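Local atomic coordinates of 5'-AMP-activated protein kinase subunit beta (Schizosaccharomyces pombe, PDB entry 2QRD), a protein that probably holds the AMP-activated protein kinase heterotrimer together and helps set its location and substrate choice when glucose is limiting. Residues B[37-42]-B[77-82]. Residues are numbered along the deposited sequence; the frame is centred on the assembly and turned at random.
Sequences KCILNS and SATTRY
Leu40 and Ile39 meet Ser77 and Thr79 in a small, buried van der Waals contact, where a short 3-10 turn lies over one face of the antiparallel sheet in the C-terminal interaction domain of the beta subunit. It illustrates how a loop with almost no regular structure of its own can rest on part of a sheet largely through one leucine methyl, with an isoleucine close by. Strand 74-82 is the middle one of the three in this chain's sheet, and its alternation brings Ser77 and Thr79 up toward the turn while Ala78 points away. The backbones stay well apart, with 8.8 Å between CA of Leu40 and CA of Ser77, and side chains alone bridge the gap. One methyl of Leu40 does most of the touching: CD1 sits 3.3 Å from OG of Ser77 and 3.7 Å from its CB, so the leucine branch abuts the serine's hydroxymethyl end. Further along, Ile39 stretches its CD1 to 4.3 Å from OG1 of Thr79, a looser touch on an oxygen that is hydrogen-bonded to Thr88 OG1 on the adjoining strand 85-93. The turn is braced from within. Asn41 N bonds to Cys38 O at 3.2 Å, and Leu40 N points almost straight at Cys38 SG in a long bond of 3.6 Å, which helps fix the backbone from which Leu40 projects. Trp13 of the kinase subunit ssp2 packs on Cys38, Leu40 and Ser77, extending the packing across the subunit boundary. The side chain of Leu40 is about 8 Å from a bound ADP, whose pocket takes in Asp49, Gln50 and Ser51 of this chain, so the contact lies near that site without being part of it. Sheet, loop and a kinase tryptophan thus pack together around Leu40 and Ser77 in the beta-subunit interaction domain, consistent with its role in assembling the AMPK heterotrimer.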
loop_
_atom_site.group_PDB
_atom_site.type_symbol
_atom_site.label_atom_id
_atom_site.label_comp_id
_atom_site.label_asym_id
_atom_site.label_seq_id
_atom_site.Cartn_x
_atom_site.Cartn_y
_atom_site.Cartn_z
ATOM N N LYS B 37 -7.736 20.606 -9.257
ATOM C CA LYS B 37 -8.345 19.391 -8.739
ATOM C C LYS B 37 -7.373 18.223 -8.782
ATOM O O LYS B 37 -6.795 17.921 -9.816
ATOM C CB LYS B 37 -9.674 19.059 -9.460
ATOM C CG LYS B 37 -9.514 18.726 -10.957
ATOM C CD LYS B 37 -10.863 18.552 -11.662
ATOM C CE LYS B 37 -10.721 18.711 -13.179
ATOM N NZ LYS B 37 -12.056 18.698 -13.864
ATOM N N CYS B 38 -7.219 17.572 -7.640
ATOM C CA CYS B 38 -6.377 16.394 -7.510
ATOM C C CYS B 38 -7.251 15.133 -7.446
ATOM O O CYS B 38 -8.238 15.114 -6.711
ATOM C CB CYS B 38 -5.456 16.555 -6.292
ATOM S SG CYS B 38 -4.610 15.060 -5.834
ATOM N N ILE B 39 -6.913 14.107 -8.244
ATOM C CA ILE B 39 -7.765 12.905 -8.364
ATOM C C ILE B 39 -7.773 12.037 -7.123
ATOM O O ILE B 39 -8.599 11.129 -7.027
ATOM C CB ILE B 39 -7.478 11.979 -9.605
ATOM C CG1 ILE B 39 -6.120 11.267 -9.492
ATOM C CG2 ILE B 39 -7.688 12.723 -10.938
ATOM C CD1 ILE B 39 -5.988 10.068 -10.420
ATOM N N LEU B 40 -6.868 12.302 -6.179
ATOM C CA LEU B 40 -6.830 11.522 -4.941
ATOM C C LEU B 40 -8.022 11.834 -4.072
ATOM O O LEU B 40 -8.440 10.994 -3.274
ATOM C CB LEU B 40 -5.538 11.723 -4.158
ATOM C CG LEU B 40 -4.396 10.775 -4.512
ATOM C CD1 LEU B 40 -3.214 11.076 -3.647
ATOM C CD2 LEU B 40 -4.796 9.292 -4.366
ATOM N N ASN B 41 -8.563 13.037 -4.234
ATOM C CA ASN B 41 -9.729 13.464 -3.487
ATOM C C ASN B 41 -11.009 12.772 -3.935
ATOM O O ASN B 41 -12.105 13.114 -3.500
ATOM C CB ASN B 41 -9.878 14.967 -3.600
ATOM C CG ASN B 41 -8.730 15.670 -3.029
ATOM O OD1 ASN B 41 -8.072 15.143 -2.152
ATOM N ND2 ASN B 41 -8.452 16.866 -3.525
ATOM N N SER B 42 -10.835 11.786 -4.806
ATOM C CA SER B 42 -11.926 10.990 -5.330
ATOM C C SER B 42 -11.947 9.608 -4.658
ATOM O O SER B 42 -10.893 9.048 -4.333
ATOM C CB SER B 42 -11.775 10.891 -6.855
ATOM O OG SER B 42 -12.291 9.682 -7.366
ATOM N N SER B 77 2.434 12.565 -3.162
ATOM C CA SER B 77 1.982 11.648 -4.203
ATOM C C SER B 77 2.320 12.109 -5.594
ATOM O O SER B 77 2.549 13.286 -5.836
ATOM C CB SER B 77 0.480 11.371 -4.123
ATOM O OG SER B 77 -0.303 12.558 -4.128
ATOM N N ALA B 78 2.366 11.156 -6.512
ATOM C CA ALA B 78 2.440 11.494 -7.918
ATOM C C ALA B 78 1.778 10.368 -8.710
ATOM O O ALA B 78 1.674 9.259 -8.216
ATOM C CB ALA B 78 3.888 11.754 -8.352
ATOM N N THR B 79 1.281 10.688 -9.901
ATOM C CA THR B 79 0.601 9.720 -10.761
ATOM C C THR B 79 1.515 9.418 -11.891
ATOM O O THR B 79 2.120 10.306 -12.454
ATOM C CB THR B 79 -0.760 10.249 -11.300
ATOM O OG1 THR B 79 -1.663 10.412 -10.203
ATOM C CG2 THR B 79 -1.406 9.258 -12.280
ATOM N N THR B 80 1.649 8.154 -12.218
ATOM C CA THR B 80 2.472 7.781 -13.358
ATOM C C THR B 80 1.789 6.652 -14.131
ATOM O O THR B 80 0.924 5.966 -13.578
ATOM C CB THR B 80 3.942 7.450 -12.922
ATOM O OG1 THR B 80 4.774 7.512 -14.068
ATOM C CG2 THR B 80 4.102 6.051 -12.280
ATOM N N ARG B 81 2.153 6.500 -15.395
ATOM C CA ARG B 81 1.672 5.422 -16.259
ATOM C C ARG B 81 2.563 4.196 -16.072
ATOM O O ARG B 81 3.791 4.302 -16.113
ATOM C CB ARG B 81 1.720 5.860 -17.744
ATOM C CG ARG B 81 0.731 5.141 -18.685
ATOM C CD ARG B 81 0.769 5.624 -20.159
ATOM N NE ARG B 81 0.984 7.071 -20.329
ATOM C CZ ARG B 81 0.060 7.973 -20.704
ATOM N NH1 ARG B 81 -1.187 7.614 -20.962
ATOM N NH2 ARG B 81 0.389 9.255 -20.847
ATOM N N TYR B 82 1.939 3.046 -15.840
ATOM C CA TYR B 82 2.620 1.766 -15.833
ATOM C C TYR B 82 2.007 0.944 -16.962
ATOM O O TYR B 82 0.922 0.398 -16.808
ATOM C CB TYR B 82 2.541 1.055 -14.449
ATOM C CG TYR B 82 3.317 -0.244 -14.438
ATOM C CD1 TYR B 82 4.714 -0.246 -14.352
ATOM C CD2 TYR B 82 2.660 -1.478 -14.627
ATOM C CE1 TYR B 82 5.432 -1.439 -14.384
ATOM C CE2 TYR B 82 3.371 -2.676 -14.715
ATOM C CZ TYR B 82 4.749 -2.655 -14.588
ATOM O OH TYR B 82 5.447 -3.836 -14.649
#